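Local structure of mannosylglycerate hydrolase MGH1-like glycoside hydrolase domain-containing protein (Thermus thermophilus HB8, 4WVA) at the interface of chains A and B. The protein hydrolyses the thermophile osmolyte mannosylglycerate to mannose and glycerate, and also cleaves glucosylglycerate, as a glycoside hydrolase of family GH63. Coordinates in Å, arbitrary orientation; residue numbers count along the deposited sequence, not the author numbering. Chains: chain A/B, Uncharacterized protein.

The interface of chains A and B. Residues chain A 112, 116, 249-250, 253-254; chain B 275, 277-278, 287, 294.
Two helices of chain A, 107-117 carrying A:Arg112 and A:Glu116 and 235-254 carrying A:Ala250 and A:Leu254, meet B:Ala275 at the C-terminal end of helix 260-275, B:Trp287 in strand 287-288 and B:Pro294 in strand 293-294. The indole of B:Trp287 is the apolar centre: A:Leu254 lays CD2 over one face, 3.9 Å from the centroid of the six-membered ring, while A:Val253 meets the rim, its CB in the ring plane. A:Ala250 is small enough that B:Trp287 CH2 lies 3.7 Å from A:Ala250 CB, and that same methyl covers one face of the A:Arg112 guanidinium. An alanine in place of B:Trp287 would probably open a gap against A:Leu254, A:Val253 and A:Ala250 and strip away the face on which A:Leu254 CD2 rests. A:Arg112, with CG anti to its backbone N (chi1 177°) and the chain fully extended, reaches across to give A:Arg112 NH2 to B:Ala275 O at 3.2 Å, almost head-on to the oxygen (161° at O) but tilted from the guanidinium plane. This carbonyl lies at a helix C-terminus, where the dipole would favour a cationic donor. A:Glu116 steadies the guanidinium through an intrahelical salt bridge, A:Glu116 OE2 to A:Arg112 NE 2.8 Å, straight at H (170°); OE2 sits in plane at the guanidinium edge, though NE meets it from above the carboxylate plane. B:Pro294 CG packs against this carboxylate, 3.9 Å from A:Glu116 OE2. A:Glu116 OE1 lies 3.9 Å from B:Asp278 OD2, two waters linking the carboxylates and probably easing their repulsion. Another water joins A:Arg112 NH1 to the carbonyl oxygens of B:Ala275 and B:Trp277. The patch lies on the outside of the (alpha/alpha)6-barrel, its centre about 31 Å from A:Asp165, the proton donor, and may be a crystal contact.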
ATOM      1  N   ARG A 112      -5.161  22.406   0.767  1.00 10.75           N
ATOM      2  CA  ARG A 112      -5.115  21.812  -0.575  1.00 11.25           C
ATOM      3  C   ARG A 112      -6.449  22.055  -1.298  1.00 11.23           C
ATOM      4  O   ARG A 112      -6.489  22.416  -2.477  1.00 11.43           O
ATOM      5  CB  ARG A 112      -4.810  20.318  -0.525  1.00 12.08           C
ATOM      6  CG  ARG A 112      -4.830  19.702  -1.917  1.00 12.78           C
ATOM      7  CD  ARG A 112      -4.584  18.204  -1.897  1.00 13.20           C
ATOM      8  NE  ARG A 112      -4.629  17.663  -3.258  1.00 14.30           N
ATOM      9  CZ  ARG A 112      -4.447  16.377  -3.569  1.00 14.31           C
ATOM     10  NH1 ARG A 112      -4.213  15.477  -2.636  1.00 14.45           N
ATOM     11  NH2 ARG A 112      -4.515  15.989  -4.841  1.00 15.09           N
ATOM     12  N   GLU A 116      -6.891  24.226  -4.712  1.00 11.67           N
ATOM     13  CA  GLU A 116      -7.293  23.611  -5.982  1.00 13.00           C
ATOM     14  C   GLU A 116      -8.608  24.180  -6.502  1.00 13.57           C
ATOM     15  O   GLU A 116      -8.831  24.210  -7.725  1.00 13.84           O
ATOM     16  CB  GLU A 116      -7.408  22.090  -5.835  1.00 13.45           C
ATOM     17  CG  GLU A 116      -6.060  21.397  -5.648  1.00 14.12           C
ATOM     18  CD  GLU A 116      -6.169  19.889  -5.562  1.00 16.50           C
ATOM     19  OE1 GLU A 116      -7.305  19.387  -5.501  1.00 20.89           O
ATOM     20  OE2 GLU A 116      -5.139  19.208  -5.532  1.00 15.29           O
ATOM     21  N   TYR A 249       2.010  16.923   0.469  1.00 10.22           N
ATOM     22  CA  TYR A 249       2.817  16.420  -0.639  1.00 10.35           C
ATOM     23  C   TYR A 249       2.282  16.959  -1.974  1.00 10.26           C
ATOM     24  O   TYR A 249       3.025  17.472  -2.809  1.00 10.20           O
ATOM     25  CB  TYR A 249       2.825  14.887  -0.645  1.00 10.26           C
ATOM     26  CG  TYR A 249       3.384  14.337  -1.945  1.00 10.06           C
ATOM     27  CD1 TYR A 249       4.752  14.128  -2.099  1.00 10.42           C
ATOM     28  CD2 TYR A 249       2.556  14.069  -3.022  1.00  9.85           C
ATOM     29  CE1 TYR A 249       5.281  13.670  -3.295  1.00 10.34           C
ATOM     30  CE2 TYR A 249       3.077  13.611  -4.229  1.00 10.09           C
ATOM     31  CZ  TYR A 249       4.435  13.416  -4.354  1.00 10.09           C
ATOM     32  OH  TYR A 249       4.935  12.960  -5.564  1.00 10.77           O
ATOM     33  N   ALA A 250       0.972  16.840  -2.176  1.00 10.06           N
ATOM     34  CA  ALA A 250       0.367  17.283  -3.425  1.00 10.24           C
ATOM     35  C   ALA A 250       0.579  18.771  -3.630  1.00 10.93           C
ATOM     36  O   ALA A 250       0.971  19.209  -4.707  1.00 11.07           O
ATOM     37  CB  ALA A 250      -1.117  16.926  -3.456  1.00 10.14           C
ATOM     38  N   VAL A 253       4.211  19.433  -4.695  1.00 12.36           N
ATOM     39  CA  VAL A 253       4.479  19.132  -6.107  1.00 12.76           C
ATOM     40  C   VAL A 253       3.864  20.212  -6.994  1.00 12.87           C
ATOM     41  O   VAL A 253       4.524  20.689  -7.939  1.00 13.64           O
ATOM     42  CB  VAL A 253       3.992  17.726  -6.530  1.00 12.89           C
ATOM     43  CG1 VAL A 253       4.235  17.512  -8.015  1.00 13.59           C
ATOM     44  CG2 VAL A 253       4.727  16.652  -5.746  1.00 12.83           C
ATOM     45  N   LEU A 254       2.615  20.579  -6.724  1.00 12.39           N
ATOM     46  CA  LEU A 254       1.922  21.600  -7.522  1.00 12.96           C
ATOM     47  C   LEU A 254       2.615  22.960  -7.486  1.00 13.80           C
ATOM     48  O   LEU A 254       2.659  23.660  -8.509  1.00 14.02           O
ATOM     49  CB  LEU A 254       0.465  21.722  -7.103  1.00 12.94           C
ATOM     50  CG  LEU A 254      -0.416  20.512  -7.453  1.00 12.84           C
ATOM     51  CD1 LEU A 254      -1.739  20.595  -6.755  1.00 13.22           C
ATOM     52  CD2 LEU A 254      -0.630  20.413  -8.962  1.00 12.94           C
TER
ATOM     53  N   ALA B 275      -1.326  10.526  -5.449  1.00 11.12           N
ATOM     54  CA  ALA B 275      -1.632  11.932  -5.256  1.00 11.03           C
ATOM     55  C   ALA B 275      -2.474  12.501  -6.398  1.00 10.39           C
ATOM     56  O   ALA B 275      -3.198  13.461  -6.206  1.00 10.60           O
ATOM     57  CB  ALA B 275      -0.359  12.752  -5.103  1.00 11.21           C
ATOM     58  N   TRP B 277      -5.008  11.313  -7.768  1.00  9.81           N
ATOM     59  CA  TRP B 277      -6.430  11.050  -7.599  1.00 10.13           C
ATOM     60  C   TRP B 277      -7.167  12.286  -7.090  1.00 10.75           C
ATOM     61  O   TRP B 277      -6.764  12.854  -6.076  1.00 10.88           O
ATOM     62  CB  TRP B 277      -6.642   9.927  -6.595  1.00  9.96           C
ATOM     63  CG  TRP B 277      -8.099   9.601  -6.358  1.00 10.00           C
ATOM     64  CD1 TRP B 277      -8.856   9.934  -5.270  1.00 10.11           C
ATOM     65  CD2 TRP B 277      -8.947   8.848  -7.216  1.00 10.49           C
ATOM     66  NE1 TRP B 277     -10.126   9.439  -5.406  1.00 10.40           N
ATOM     67  CE2 TRP B 277     -10.209   8.768  -6.595  1.00 10.27           C
ATOM     68  CE3 TRP B 277      -8.762   8.219  -8.450  1.00 10.50           C
ATOM     69  CZ2 TRP B 277     -11.287   8.093  -7.179  1.00 11.13           C
ATOM     70  CZ3 TRP B 277      -9.824   7.553  -9.027  1.00 10.92           C
ATOM     71  CH2 TRP B 277     -11.063   7.485  -8.393  1.00 10.91           C
ATOM     72  N   ASP B 278      -8.251  12.656  -7.777  1.00 11.02           N
ATOM     73  CA  ASP B 278      -9.124  13.726  -7.344  1.00 11.56           C
ATOM     74  C   ASP B 278     -10.404  13.126  -6.780  1.00 11.97           C
ATOM     75  O   ASP B 278     -11.193  12.514  -7.497  1.00 11.48           O
ATOM     76  CB  ASP B 278      -9.456  14.671  -8.506  1.00 12.47           C
ATOM     77  CG  ASP B 278     -10.190  15.904  -8.031  1.00 13.91           C
ATOM     78  OD1 ASP B 278     -11.417  15.918  -8.074  1.00 15.19           O
ATOM     79  OD2 ASP B 278      -9.528  16.799  -7.483  1.00 16.74           O
ATOM     80  N   TRP B 287      -1.369  16.684 -14.035  1.00 10.85           N
ATOM     81  CA  TRP B 287      -1.129  17.976 -13.424  1.00 10.95           C
ATOM     82  C   TRP B 287      -0.310  18.904 -14.309  1.00 11.38           C
ATOM     83  O   TRP B 287       0.667  18.497 -14.933  1.00 11.29           O
ATOM     84  CB  TRP B 287      -0.429  17.818 -12.087  1.00 11.08           C
ATOM     85  CG  TRP B 287      -1.234  17.220 -10.989  1.00 11.17           C
ATOM     86  CD1 TRP B 287      -2.557  16.887 -10.993  1.00 11.16           C
ATOM     87  CD2 TRP B 287      -0.756  16.927  -9.679  1.00 11.32           C
ATOM     88  NE1 TRP B 287      -2.921  16.397  -9.764  1.00 11.51           N
ATOM     89  CE2 TRP B 287      -1.832  16.412  -8.945  1.00 11.56           C
ATOM     90  CE3 TRP B 287       0.496  17.030  -9.062  1.00 11.82           C
ATOM     91  CZ2 TRP B 287      -1.702  16.014  -7.614  1.00 11.73           C
ATOM     92  CZ3 TRP B 287       0.619  16.630  -7.745  1.00 12.41           C
ATOM     93  CH2 TRP B 287      -0.473  16.123  -7.042  1.00 12.33           C
ATOM     94  N   PRO B 294      -4.153  20.762 -11.003  1.00 13.08           N
ATOM     95  CA  PRO B 294      -4.665  19.607 -11.738  1.00 12.96           C
ATOM     96  C   PRO B 294      -5.382  19.999 -13.029  1.00 12.94           C
ATOM     97  O   PRO B 294      -6.043  21.033 -13.098  1.00 12.85           O
ATOM     98  CB  PRO B 294      -5.637  18.962 -10.749  1.00 12.93           C
ATOM     99  CG  PRO B 294      -5.158  19.418  -9.417  1.00 13.23           C
ATOM    100  CD  PRO B 294      -4.716  20.836  -9.647  1.00 12.79           C
TER
HETATM  101  O   HOH W   1      -6.926  16.841  -6.956  1.00 19.11           O
HETATM  102  O   HOH W   2      -5.098  12.825  -3.945  1.00 26.69           O
HETATM  103  O   HOH W   3      -9.261  19.536  -7.766  1.00 41.64           O